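Local coordinates for protein leucine aminopeptidase (Parabacteroides distasonis, PDB 3TC8) that probably acts as a zinc-dependent exopeptidase of the M28 family, removing residues from peptide N-termini, or as a related glutaminyl-peptide cyclotransferase, at residues Gly38-Asn43 against Trp103-Tyr108; Gln67-Leu72 against Glu81-Ile86; Thr73-Thr78 against Tyr161-Phe166; Asp157-Gly162 against Ser174-Thr179. All coordinates share one frame; numbering follows the deposited sequence. Where two conformers were deposited one is given.

Interactions 1 and 4 border the zinc site, interaction 3 lies next to them (Gly162 about 9 Å from the zinc ion), and interaction 2 builds the outer hairpin of the sheet. Interaction 4 holds Asp160, a zinc ligand, and is tied to interaction 1 through Asp104 OD2 and Asp160 N (2.9 Å) and through Arg106 NH1 and Asp160 O (2.9 Å). The guanidinium of Arg106 also reaches interaction 3 at Gly162 O, and the side chain of this arginine lies about 5 Å from the zinc ion. Asp157 joins interaction 4 to interaction 2, its OD2 standing 2.7 Å from Arg83 N. Interactions 3 and 4 share Tyr161, Gly162 and a water, with centres about 9 Å apart.

Interaction 1: residues Gly38-Asn43 against Trp103-Tyr108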
loop_
_atom_site.group_PDB
_atom_site.type_symbol
_atom_site.label_atom_id
_atom_site.label_comp_id
_atom_site.label_asym_id
_atom_site.label_seq_id
_atom_site.Cartn_x
_atom_site.Cartn_y
_atom_site.Cartn_z
ATOM N N GLY A 38 -17.709 -2.758 -2.127
ATOM C CA GLY A 38 -17.823 -1.940 -3.304
ATOM C C GLY A 38 -16.569 -1.059 -3.419
ATOM O O GLY A 38 -15.780 -1.006 -2.487
ATOM N N PRO A 39 -16.414 -0.359 -4.524
ATOM C CA PRO A 39 -15.191 0.478 -4.673
ATOM C C PRO A 39 -15.076 1.508 -3.536
ATOM O O PRO A 39 -16.038 2.215 -3.227
ATOM C CB PRO A 39 -15.420 1.128 -6.044
ATOM C CG PRO A 39 -16.156 0.066 -6.823
ATOM C CD PRO A 39 -17.146 -0.483 -5.798
ATOM N N ARG A 40 -13.894 1.590 -2.938
ATOM C CA ARG A 40 -13.661 2.506 -1.825
ATOM C C ARG A 40 -13.300 3.903 -2.356
ATOM O O ARG A 40 -12.193 4.412 -2.197
ATOM C CB ARG A 40 -12.567 1.958 -0.912
ATOM C CG ARG A 40 -13.023 0.862 0.068
ATOM C CD ARG A 40 -13.299 -0.505 -0.526
ATOM N NE ARG A 40 -12.058 -1.064 -1.078
ATOM C CZ ARG A 40 -11.959 -1.701 -2.247
ATOM N NH1 ARG A 40 -13.005 -1.937 -3.028
ATOM N NH2 ARG A 40 -10.767 -2.108 -2.658
ATOM N N VAL A 41 -14.261 4.520 -3.030
ATOM C CA VAL A 41 -14.080 5.861 -3.572
ATOM C C VAL A 41 -14.336 6.877 -2.485
ATOM O O VAL A 41 -15.407 6.855 -1.893
ATOM C CB VAL A 41 -14.965 6.081 -4.819
ATOM C CG1 VAL A 41 -14.870 7.530 -5.290
ATOM C CG2 VAL A 41 -14.662 5.088 -5.933
ATOM N N PRO A 42 -13.437 7.812 -2.228
ATOM C CA PRO A 42 -13.703 8.824 -1.240
ATOM C C PRO A 42 -15.054 9.500 -1.478
ATOM O O PRO A 42 -15.403 9.795 -2.607
ATOM C CB PRO A 42 -12.514 9.770 -1.356
ATOM C CG PRO A 42 -11.415 8.896 -1.860
ATOM C CD PRO A 42 -12.072 7.890 -2.779
ATOM N N ASN A 43 -15.758 9.731 -0.374
ATOM C CA ASN A 43 -17.096 10.344 -0.289
ATOM C C ASN A 43 -18.213 9.347 -0.442
ATOM O O ASN A 43 -19.354 9.698 -0.220
ATOM C CB ASN A 43 -17.293 11.531 -1.232
ATOM C CG ASN A 43 -16.349 12.664 -0.951
ATOM O OD1 ASN A 43 -15.723 12.711 0.080
ATOM N ND2 ASN A 43 -16.264 13.599 -1.881
ATOM N N TRP A 103 -5.535 2.642 0.587
ATOM C CA TRP A 103 -6.768 1.867 0.747
ATOM C C TRP A 103 -7.930 2.306 -0.132
ATOM O O TRP A 103 -8.927 1.583 -0.231
ATOM C CB TRP A 103 -7.209 1.764 2.218
ATOM C CG TRP A 103 -7.757 2.992 2.836
ATOM C CD1 TRP A 103 -7.055 3.983 3.436
ATOM C CD2 TRP A 103 -9.135 3.312 3.037
ATOM N NE1 TRP A 103 -7.918 4.912 3.973
ATOM C CE2 TRP A 103 -9.205 4.505 3.782
ATOM C CE3 TRP A 103 -10.331 2.691 2.660
ATOM C CZ2 TRP A 103 -10.419 5.079 4.109
ATOM C CZ3 TRP A 103 -11.530 3.248 3.024
ATOM C CH2 TRP A 103 -11.567 4.417 3.752
ATOM N N ASP A 104 -7.864 3.499 -0.714
ATOM C CA ASP A 104 -8.888 3.950 -1.636
ATOM C C ASP A 104 -8.851 3.185 -2.942
ATOM O O ASP A 104 -7.823 2.596 -3.327
ATOM C CB ASP A 104 -8.744 5.447 -1.907
ATOM C CG ASP A 104 -7.421 5.815 -2.568
ATOM O OD1 ASP A 104 -6.362 5.400 -2.059
ATOM O OD2 ASP A 104 -7.475 6.548 -3.593
ATOM N N SER A 105 -9.982 3.257 -3.641
ATOM C CA SER A 105 -10.100 2.747 -5.005
ATOM C C SER A 105 -10.294 3.905 -5.968
ATOM O O SER A 105 -11.019 4.857 -5.707
ATOM C CB SER A 105 -11.385 1.858 -5.108
ATOM O OG SER A 105 -11.400 0.827 -4.163
ATOM N N ARG A 106 -9.684 3.791 -7.136
ATOM C CA ARG A 106 -9.805 4.814 -8.161
ATOM C C ARG A 106 -11.256 4.937 -8.637
ATOM O O ARG A 106 -11.881 3.934 -8.957
ATOM C CB ARG A 106 -8.867 4.473 -9.314
ATOM C CG ARG A 106 -8.817 5.511 -10.441
ATOM C CD ARG A 106 -7.451 5.555 -11.069
ATOM N NE ARG A 106 -7.331 6.478 -12.199
ATOM C CZ ARG A 106 -7.140 7.777 -12.051
ATOM N NH1 ARG A 106 -7.201 8.351 -10.878
ATOM N NH2 ARG A 106 -6.996 8.569 -13.111
ATOM N N PRO A 107 -11.720 6.159 -8.862
ATOM C CA PRO A 107 -13.100 6.367 -9.347
ATOM C C PRO A 107 -13.293 6.187 -10.854
ATOM O O PRO A 107 -14.400 6.342 -11.339
ATOM C CB PRO A 107 -13.404 7.787 -8.926
ATOM C CG PRO A 107 -12.074 8.471 -8.937
ATOM C CD PRO A 107 -11.159 7.432 -8.353
ATOM N N TYR A 108 -12.208 5.904 -11.530
ATOM C CA TYR A 108 -12.142 5.790 -12.970
ATOM C C TYR A 108 -11.467 4.485 -13.361
ATOM O O TYR A 108 -10.720 3.900 -12.580
ATOM C CB TYR A 108 -11.331 6.938 -13.596
ATOM C CG TYR A 108 -11.633 8.306 -13.071
ATOM C CD1 TYR A 108 -12.913 8.835 -13.095
ATOM C CD2 TYR A 108 -10.641 9.067 -12.480
ATOM C CE1 TYR A 108 -13.169 10.095 -12.600
ATOM C CE2 TYR A 108 -10.887 10.342 -11.945
ATOM C CZ TYR A 108 -12.161 10.824 -12.003
ATOM O OH TYR A 108 -12.396 12.089 -11.517
HETATM O O HOH W 1 -9.411 -1.076 -0.192
#
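The guanidinium of Arg40 carries Ser105 OG over the centre of one face, 3.2 Å from CZ, while the carbonyl of Gly38 and a water take its edge. NH1 donates to Gly38 O at 3.0 Å with the carbonyl oxygen in the guanidinium plane, and NE donates to the water, which in turn donates to Trp103 O. The indole of Trp103 is met at its edge, where Arg40 CG lies 4.1 Å from CZ3. The arginine chain bends at chi2 (73°) and chi3 (64°), turning CD and NE back toward its own backbone, and Ser105 OG stands above the guanidinium plane.

The same hydroxyl accepts from the backbone: Arg40 N to Ser105 OG is 2.9 Å. In return Ser105 N gives a nearly straight bond to Arg40 O (2.9 Å, 173°). Serine thus grips Arg40 at both backbone polar atoms. Beyond it, Val41 CG1 rests on Pro107 CB at 3.9 Å. Arg40 centres an inverse gamma turn in the loop joining helices 24-36 and 45-60, and the contact packs this turn on the loop after strand 96-102, whose Asp104 and Arg106 border the zinc site of this M28 peptidase fold.

Interaction 2: residues Gln67-Leu72 against Glu81-Ile86; sequences QQEAIL and EARNII
Gln68, Ala82 and Gln67 give up the most surface where strands 67-72 and 81-86 run antiparallel, the axes of these segments approaching to 4.6 Å. Gln68 forms a hydrogen-bonded pair with Asn84: Gln68 N meets Asn84 O at 2.8 Å, and Asn84 N returns a bond to Gln68 O. Their side chains lie side by side, and Asn84 ND2 donates almost straight to Gln68 OE1 (2.9 Å, 171°), although the two amide planes are turned 66° apart. The other end of Gln68, NE2, bonds to Asn185 O.

Ala82 pairs with Ala70 through two more backbone bonds, Ala70 N to Ala82 O and Ala82 N to Ala70 O, both 3.0 Å. Its methyl CB is pressed by Leu72 CD1 at 3.5 Å, a tight fit for two carbons. On the face shared by Gln67, Glu69 and Arg83, Gln67 OE1 receives Arg83 NH1 at 2.8 Å, nearly along the C=O axis and in the guanidinium plane. Amide and guanidinium are almost coplanar, 16° apart.

Polar side chains therefore add amide and guanidinium bonds to the backbone ladder on both faces of the hairpin, and Arg83 NH1 is shared between the neutral amide oxygen of Gln67 and, through a salt bridge, the carboxylate of Asp52 in helix 45-60, which would balance its charge.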
loop_
_atom_site.group_PDB
_atom_site.type_symbol
_atom_site.label_atom_id
_atom_site.label_comp_id
_atom_site.label_asym_id
_atom_site.label_seq_id
_atom_site.Cartn_x
_atom_site.Cartn_y
_atom_site.Cartn_z
ATOM N N GLN A 67 -7.300 7.875 13.559
ATOM C CA GLN A 67 -8.013 8.105 12.321
ATOM C C GLN A 67 -7.875 9.563 11.952
ATOM O O GLN A 67 -8.469 10.411 12.613
ATOM C CB GLN A 67 -9.471 7.652 12.420
ATOM C CG GLN A 67 -9.579 6.149 12.732
ATOM C CD GLN A 67 -11.016 5.670 12.752
ATOM O OE1 GLN A 67 -11.714 5.827 11.789
ATOM N NE2 GLN A 67 -11.446 5.104 13.839
ATOM N N GLN A 68 -7.060 9.862 10.977
ATOM C CA GLN A 68 -6.757 11.218 10.620
ATOM C C GLN A 68 -7.703 11.652 9.505
ATOM O O GLN A 68 -7.554 11.199 8.404
ATOM C CB GLN A 68 -5.307 11.277 10.191
ATOM C CG GLN A 68 -4.881 12.603 9.648
ATOM C CD GLN A 68 -3.381 12.578 9.303
ATOM O OE1 GLN A 68 -2.967 11.927 8.390
ATOM N NE2 GLN A 68 -2.593 13.325 10.096
ATOM N N GLU A 69 -8.674 12.477 9.846
ATOM C CA GLU A 69 -9.642 12.917 8.867
ATOM C C GLU A 69 -9.284 14.302 8.362
ATOM O O GLU A 69 -8.984 15.169 9.157
ATOM C CB GLU A 69 -11.037 12.904 9.474
ATOM C CG GLU A 69 -11.448 11.490 9.838
ATOM C CD GLU A 69 -12.766 11.386 10.479
ATOM O OE1 GLU A 69 -12.856 11.728 11.679
ATOM O OE2 GLU A 69 -13.696 10.912 9.814
ATOM N N ALA A 70 -9.362 14.518 7.061
ATOM C CA ALA A 70 -9.034 15.799 6.474
ATOM C C ALA A 70 -9.796 15.938 5.178
ATOM O O ALA A 70 -10.000 14.958 4.460
ATOM C CB ALA A 70 -7.548 15.908 6.189
ATOM N N ILE A 71 -10.192 17.163 4.845
ATOM C CA ILE A 71 -10.769 17.444 3.539
ATOM C C ILE A 71 -9.645 17.778 2.567
ATOM O O ILE A 71 -8.931 18.783 2.765
ATOM C CB ILE A 71 -11.806 18.579 3.616
ATOM C CG1 ILE A 71 -12.775 18.334 4.769
ATOM C CG2 ILE A 71 -12.558 18.696 2.290
ATOM C CD1 ILE A 71 -13.610 17.088 4.510
ATOM N N LEU A 72 -9.486 16.939 1.556
ATOM C CA LEU A 72 -8.426 17.075 0.582
ATOM C C LEU A 72 -9.052 17.498 -0.719
ATOM O O LEU A 72 -10.247 17.340 -0.896
ATOM C CB LEU A 72 -7.679 15.767 0.448
ATOM C CG LEU A 72 -7.112 15.235 1.767
ATOM C CD1 LEU A 72 -6.351 13.948 1.542
ATOM C CD2 LEU A 72 -6.231 16.292 2.530
ATOM N N GLU A 81 -13.524 13.702 1.471
ATOM C CA GLU A 81 -13.590 13.412 2.902
ATOM C C GLU A 81 -12.635 12.262 3.188
ATOM O O GLU A 81 -13.026 11.081 3.175
ATOM C CB GLU A 81 -15.038 13.039 3.246
ATOM C CG GLU A 81 -15.983 14.171 2.894
ATOM C CD GLU A 81 -17.444 13.891 3.168
ATOM O OE1 GLU A 81 -17.892 12.727 2.884
ATOM O OE2 GLU A 81 -18.140 14.895 3.603
ATOM N N ALA A 82 -11.359 12.580 3.329
ATOM C CA ALA A 82 -10.288 11.589 3.417
ATOM C C ALA A 82 -10.057 11.158 4.861
ATOM O O ALA A 82 -10.304 11.909 5.821
ATOM C CB ALA A 82 -9.019 12.165 2.819
ATOM N N ARG A 83 -9.552 9.939 4.996
ATOM C CA ARG A 83 -9.279 9.352 6.290
ATOM C C ARG A 83 -8.064 8.440 6.167
ATOM O O ARG A 83 -8.128 7.372 5.568
ATOM C CB ARG A 83 -10.496 8.568 6.784
ATOM C CG ARG A 83 -10.242 7.836 8.059
ATOM C CD ARG A 83 -11.433 7.330 8.799
ATOM N NE ARG A 83 -12.376 6.614 7.924
ATOM C CZ ARG A 83 -13.356 5.822 8.355
ATOM N NH1 ARG A 83 -13.343 5.354 9.580
ATOM N NH2 ARG A 83 -14.276 5.448 7.514
ATOM N N ASN A 84 -6.930 8.893 6.697
ATOM C CA ASN A 84 -5.760 8.029 6.855
ATOM C C ASN A 84 -5.919 7.253 8.155
ATOM O O ASN A 84 -6.357 7.804 9.153
ATOM C CB ASN A 84 -4.463 8.837 6.894
ATOM C CG ASN A 84 -4.189 9.628 5.642
ATOM O OD1 ASN A 84 -4.387 9.148 4.525
ATOM N ND2 ASN A 84 -3.644 10.841 5.819
ATOM N N ILE A 85 -5.611 5.965 8.122
ATOM C CA ILE A 85 -5.803 5.091 9.267
ATOM C C ILE A 85 -4.464 4.567 9.719
ATOM O O ILE A 85 -3.763 3.924 8.960
ATOM C CB ILE A 85 -6.793 3.968 8.938
ATOM C CG1 ILE A 85 -8.126 4.512 8.414
ATOM C CG2 ILE A 85 -6.987 3.023 10.120
ATOM C CD1 ILE A 85 -9.027 3.507 7.763
ATOM N N ILE A 86 -4.125 4.856 10.974
ATOM C CA ILE A 86 -2.829 4.527 11.524
ATOM C C ILE A 86 -2.990 3.576 12.711
ATOM O O ILE A 86 -3.747 3.871 13.597
ATOM C CB ILE A 86 -2.065 5.786 12.017
ATOM C CG1 ILE A 86 -1.865 6.798 10.888
ATOM C CG2 ILE A 86 -0.717 5.381 12.652
ATOM C CD1 ILE A 86 -2.775 7.942 10.830
#

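Interaction 3: residues Thr73-Thr78 against Tyr161-Phe166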
loop_
_atom_site.group_PDB
_atom_site.type_symbol
_atom_site.label_atom_id
_atom_site.label_comp_id
_atom_site.label_asym_id
_atom_site.label_seq_id
_atom_site.Cartn_x
_atom_site.Cartn_y
_atom_site.Cartn_z
ATOM N N THR A 73 -8.291 18.103 -1.601
ATOM C CA THR A 73 -8.838 18.637 -2.854
ATOM C C THR A 73 -8.283 17.880 -4.048
ATOM O O THR A 73 -7.075 17.847 -4.251
ATOM C CB THR A 73 -8.589 20.129 -2.973
ATOM O OG1 THR A 73 -9.133 20.768 -1.816
ATOM C CG2 THR A 73 -9.180 20.692 -4.274
ATOM N N ALA A 74 -9.161 17.234 -4.802
ATOM C CA ALA A 74 -8.774 16.517 -5.996
ATOM C C ALA A 74 -8.468 17.461 -7.143
ATOM O O ALA A 74 -8.776 18.675 -7.090
ATOM C CB ALA A 74 -9.883 15.543 -6.423
ATOM N N TYR A 75 -7.890 16.898 -8.195
ATOM C CA TYR A 75 -7.477 17.671 -9.376
ATOM C C TYR A 75 -8.608 18.488 -9.995
ATOM O O TYR A 75 -8.340 19.517 -10.612
ATOM C CB TYR A 75 -6.886 16.723 -10.449
ATOM C CG TYR A 75 -7.951 15.916 -11.134
ATOM C CD1 TYR A 75 -8.487 14.742 -10.557
ATOM C CD2 TYR A 75 -8.495 16.355 -12.326
ATOM C CE1 TYR A 75 -9.529 14.087 -11.145
ATOM C CE2 TYR A 75 -9.544 15.686 -12.912
ATOM C CZ TYR A 75 -10.074 14.563 -12.319
ATOM O OH TYR A 75 -11.134 13.922 -12.921
ATOM N N ASP A 76 -9.852 18.016 -9.865
ATOM C CA ASP A 76 -11.045 18.654 -10.475
ATOM C C ASP A 76 -11.739 19.559 -9.484
ATOM O O ASP A 76 -12.828 20.056 -9.766
ATOM C CB ASP A 76 -12.025 17.603 -11.024
ATOM C CG ASP A 76 -12.646 16.725 -9.974
ATOM O OD1 ASP A 76 -12.267 16.829 -8.781
ATOM O OD2 ASP A 76 -13.590 15.970 -10.350
ATOM N N GLY A 77 -11.147 19.789 -8.319
ATOM C CA GLY A 77 -11.768 20.616 -7.283
ATOM C C GLY A 77 -12.648 19.847 -6.313
ATOM O O GLY A 77 -13.100 20.462 -5.344
ATOM N N THR A 78 -12.924 18.568 -6.523
ATOM C CA THR A 78 -13.794 17.817 -5.596
ATOM C C THR A 78 -13.127 17.825 -4.209
ATOM O O THR A 78 -11.934 17.522 -4.078
ATOM C CB THR A 78 -13.985 16.340 -6.058
ATOM O OG1 THR A 78 -14.469 16.346 -7.398
ATOM C CG2 THR A 78 -15.003 15.576 -5.176
ATOM N N TYR A 161 -6.778 9.098 -6.986
ATOM C CA TYR A 161 -7.766 10.059 -7.503
ATOM C C TYR A 161 -7.057 11.124 -8.359
ATOM O O TYR A 161 -7.569 12.224 -8.535
ATOM C CB TYR A 161 -8.560 10.682 -6.332
ATOM C CG TYR A 161 -10.028 10.991 -6.572
ATOM C CD1 TYR A 161 -10.460 11.983 -7.474
ATOM C CD2 TYR A 161 -11.010 10.348 -5.830
ATOM C CE1 TYR A 161 -11.799 12.263 -7.593
ATOM C CE2 TYR A 161 -12.352 10.666 -5.927
ATOM C CZ TYR A 161 -12.725 11.640 -6.829
ATOM O OH TYR A 161 -14.075 11.954 -6.919
ATOM N N GLY A 162 -5.917 10.791 -8.935
ATOM C CA GLY A 162 -5.181 11.718 -9.775
ATOM C C GLY A 162 -5.805 11.881 -11.139
ATOM O O GLY A 162 -6.708 11.141 -11.549
ATOM N N THR A 163 -5.325 12.887 -11.855
ATOM C CA THR A 163 -5.861 13.269 -13.160
ATOM C C THR A 163 -5.990 12.047 -14.057
ATOM O O THR A 163 -4.994 11.346 -14.297
ATOM C CB THR A 163 -4.932 14.280 -13.846
ATOM O OG1 THR A 163 -4.734 15.386 -12.957
ATOM C CG2 THR A 163 -5.524 14.746 -15.179
ATOM N N PRO A 164 -7.178 11.814 -14.650
ATOM C CA PRO A 164 -7.317 10.661 -15.541
ATOM C C PRO A 164 -6.870 10.962 -16.971
ATOM O O PRO A 164 -6.749 12.123 -17.393
ATOM C CB PRO A 164 -8.808 10.364 -15.477
ATOM C CG PRO A 164 -9.421 11.673 -15.210
ATOM C CD PRO A 164 -8.475 12.419 -14.332
ATOM N N GLU A 165 -6.707 9.901 -17.731
ATOM C CA GLU A 165 -6.222 10.000 -19.095
ATOM C C GLU A 165 -7.086 10.879 -19.972
ATOM O O GLU A 165 -6.580 11.497 -20.889
ATOM C CB GLU A 165 -6.125 8.619 -19.725
ATOM C CG GLU A 165 -5.096 7.714 -19.067
ATOM C CD GLU A 165 -3.673 8.232 -19.228
ATOM O OE1 GLU A 165 -3.170 8.125 -20.331
ATOM O OE2 GLU A 165 -3.093 8.758 -18.249
ATOM N N PHE A 166 -8.390 10.957 -19.675
ATOM C CA PHE A 166 -9.321 11.713 -20.516
ATOM C C PHE A 166 -9.421 13.173 -20.133
ATOM O O PHE A 166 -10.187 13.907 -20.777
ATOM C CB PHE A 166 -10.709 11.008 -20.504
ATOM C CG PHE A 166 -11.293 10.799 -19.130
ATOM C CD1 PHE A 166 -11.927 11.807 -18.452
ATOM C CD2 PHE A 166 -11.246 9.560 -18.528
ATOM C CE1 PHE A 166 -12.473 11.608 -17.206
ATOM C CE2 PHE A 166 -11.792 9.337 -17.269
ATOM C CZ PHE A 166 -12.413 10.359 -16.592
HETATM O O HOH W 2 -6.488 14.503 -7.466
HETATM O O HOH W 3 -14.852 13.816 -8.705
#
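Tyr75 lays its ring against the backbone of Thr163, whose CA stands over the ring centre in a CH-pi contact, 4.0 Å from the centroid and 13° off the normal. Asp76 CB covers the opposite face, nearer the rim. Pro164 crosses the tyrosine at about a right angle, bringing CD to 3.3 Å from Tyr75 CZ, and Tyr161 O lies at the ring edge, 3.4 Å from Tyr75 CD1. The CB of Tyr75 points toward 161-166, and CG sits between the backbone N and the carbonyl carbon (chi1 74°). Its hydroxyl is hydrogen-bonded to that of Tyr108.

Ala74 to Gly77 form a type I turn in the connection between the two strands of the 64-73/79-89 hairpin, so the contact sets the hairpin tip against the loop that follows zinc ligand Asp160. Within the tip, Asp76 OD1 accepts from Thr78 N, an Asx turn, and also from Thr78 OG1 at 2.6 Å, both donors approaching from the same face of the carboxylate.

Tyr161 presents its ring to Ala74, with CD1 3.8 Å from the methyl CB. No direct hydrogen bond joins the segments; waters do the bridging. One accepts from Tyr75 N and donates to Tyr161 O, and another donates to Thr78 OG1 while lying 2.7 Å from Tyr161 OH, in the plane of that tyrosine's ring.

Interaction 4: residues Asp157-Gly162 against Ser174-Thr179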
loop_
_atom_site.group_PDB
_atom_site.type_symbol
_atom_site.label_atom_id
_atom_site.label_comp_id
_atom_site.label_asym_id
_atom_site.label_seq_id
_atom_site.Cartn_x
_atom_site.Cartn_y
_atom_site.Cartn_z
ATOM N N ASP A 157 -5.171 7.321 2.412
ATOM C CA ASP A 157 -6.330 7.563 1.574
ATOM C C ASP A 157 -6.012 8.431 0.395
ATOM O O ASP A 157 -4.941 9.047 0.288
ATOM C CB ASP A 157 -7.435 8.246 2.419
ATOM C CG ASP A 157 -8.836 8.098 1.893
ATOM O OD1 ASP A 157 -9.068 7.411 0.870
ATOM O OD2 ASP A 157 -9.736 8.606 2.600
ATOM N N ALA A 158 -6.922 8.413 -0.559
ATOM C CA ALA A 158 -6.926 9.358 -1.667
ATOM C C ALA A 158 -5.604 9.312 -2.437
ATOM O O ALA A 158 -5.134 10.348 -2.930
ATOM C CB ALA A 158 -7.279 10.738 -1.196
ATOM N N GLU A 159 -5.057 8.121 -2.641
ATOM C CA GLU A 159 -3.874 7.965 -3.435
ATOM C C GLU A 159 -4.162 7.963 -4.931
ATOM O O GLU A 159 -3.304 8.365 -5.704
ATOM C CB GLU A 159 -3.144 6.674 -3.040
ATOM C CG GLU A 159 -1.866 6.381 -3.835
ATOM C CD GLU A 159 -2.016 5.753 -5.198
ATOM O OE1 GLU A 159 -3.044 5.062 -5.402
ATOM O OE2 GLU A 159 -1.084 5.967 -6.056
ATOM N N ASP A 160 -5.335 7.432 -5.284
ATOM C CA ASP A 160 -5.579 7.005 -6.674
ATOM C C ASP A 160 -6.712 7.823 -7.333
ATOM O O ASP A 160 -7.412 7.299 -8.198
ATOM C CB ASP A 160 -5.865 5.509 -6.740
ATOM C CG ASP A 160 -5.219 4.840 -7.913
ATOM O OD1 ASP A 160 -4.419 5.454 -8.630
ATOM O OD2 ASP A 160 -5.469 3.677 -8.124
ATOM N N TYR A 161 -6.778 9.098 -6.986
ATOM C CA TYR A 161 -7.766 10.059 -7.503
ATOM C C TYR A 161 -7.057 11.124 -8.359
ATOM O O TYR A 161 -7.569 12.224 -8.535
ATOM C CB TYR A 161 -8.560 10.682 -6.332
ATOM C CG TYR A 161 -10.028 10.991 -6.572
ATOM C CD1 TYR A 161 -10.460 11.983 -7.474
ATOM C CD2 TYR A 161 -11.010 10.348 -5.830
ATOM C CE1 TYR A 161 -11.799 12.263 -7.593
ATOM C CE2 TYR A 161 -12.352 10.666 -5.927
ATOM C CZ TYR A 161 -12.725 11.640 -6.829
ATOM O OH TYR A 161 -14.075 11.954 -6.919
ATOM N N GLY A 162 -5.917 10.791 -8.935
ATOM C CA GLY A 162 -5.181 11.718 -9.775
ATOM C C GLY A 162 -5.805 11.881 -11.139
ATOM O O GLY A 162 -6.708 11.141 -11.549
ATOM N N SER A 174 -1.180 15.427 -7.980
ATOM C CA SER A 174 -2.575 15.066 -7.860
ATOM C C SER A 174 -2.797 13.666 -7.283
ATOM O O SER A 174 -3.946 13.369 -6.932
ATOM C CB SER A 174 -3.293 15.215 -9.194
ATOM O OG SER A 174 -3.037 14.158 -10.112
ATOM N N TRP A 175 -1.740 12.872 -7.209
ATOM C CA TRP A 175 -1.783 11.539 -6.633
ATOM C C TRP A 175 -1.348 11.583 -5.185
ATOM O O TRP A 175 -0.737 12.543 -4.738
ATOM C CB TRP A 175 -0.872 10.599 -7.449
ATOM C CG TRP A 175 -1.145 10.605 -8.905
ATOM C CD1 TRP A 175 -0.635 11.450 -9.844
ATOM C CD2 TRP A 175 -2.126 9.827 -9.581
ATOM N NE1 TRP A 175 -1.180 11.222 -11.075
ATOM C CE2 TRP A 175 -2.102 10.214 -10.955
ATOM C CE3 TRP A 175 -3.005 8.810 -9.192
ATOM C CZ2 TRP A 175 -2.913 9.633 -11.890
ATOM C CZ3 TRP A 175 -3.815 8.234 -10.139
ATOM C CH2 TRP A 175 -3.767 8.646 -11.473
ATOM N N CYS A 176 -1.644 10.529 -4.425
ATOM C CA CYS A 176 -1.069 10.368 -3.078
ATOM C C CYS A 176 -1.453 11.532 -2.186
ATOM O O CYS A 176 -0.645 12.024 -1.402
ATOM C CB CYS A 176 0.466 10.229 -3.152
ATOM S SG CYS A 176 1.061 8.985 -4.284
ATOM N N LEU A 177 -2.725 11.940 -2.234
ATOM C CA LEU A 177 -3.128 13.124 -1.496
ATOM C C LEU A 177 -3.119 12.890 0.020
ATOM O O LEU A 177 -2.784 13.797 0.788
ATOM C CB LEU A 177 -4.523 13.576 -1.950
ATOM C CG LEU A 177 -4.648 14.015 -3.393
ATOM C CD1 LEU A 177 -6.104 14.257 -3.745
ATOM C CD2 LEU A 177 -3.770 15.255 -3.699
ATOM N N GLY A 178 -3.553 11.699 0.458
ATOM C CA GLY A 178 -3.544 11.415 1.893
ATOM C C GLY A 178 -2.150 11.395 2.483
ATOM O O GLY A 178 -1.940 11.910 3.589
ATOM N N THR A 179 -1.203 10.828 1.761
ATOM C CA THR A 179 0.170 10.795 2.200
ATOM C C THR A 179 0.751 12.193 2.247
ATOM O O THR A 179 1.474 12.548 3.182
ATOM C CB THR A 179 1.067 9.908 1.299
ATOM O OG1 THR A 179 0.451 8.622 1.223
ATOM C CG2 THR A 179 2.446 9.754 1.902
HETATM O O HOH W 4 -2.210 9.023 -0.433
HETATM O O HOH W 5 -5.338 11.169 -5.658
HETATM O O HOH W 2 -6.488 14.503 -7.466
#
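Gly162 CA sits over the six-membered ring of Trp175, 3.4 Å from its centroid and 5° off the normal, a CH-pi contact at close range that sets the glycine directly on the indole face. At the rim of the same ring lie two oxygens: Asp160 OD1, 3.2 Å from Trp175 CZ3, and Glu159 O, 3.5 Å from CE3. The indole edge thus touches the carboxylate whose OD2 shares the zinc ion with Asp127 and His281.

Next to this come backbone bonds to the start of helix 177-184. Cys176 N donates to Glu159 O (3.0 Å, 171°), Leu177 N to Ala158 O at 3.0 Å, and Gly178 N more weakly to Asp157 O. The loop carbonyls therefore take up amides at the helix N-terminus, with Cys176 at the N-cap. Ala158 CB also rests on Leu177 CB. One water joins Ala158 O, Tyr161 N and Ser174 O; the water on Tyr161 O also donates to Ser174 O.

Farther out, Asp104 accepts from Glu159 N and Asp160 N, and Arg106 NH1 donates to Asp160 O and Gly162 O, so second-shell groups fix the backbone on both sides of the ligand. Asp157 is held in turn by Arg83 N and His47. Such a ligand-bearing loop, directly after strand 150-156 of the central sheet, belongs to the zinc site of M28 exopeptidases.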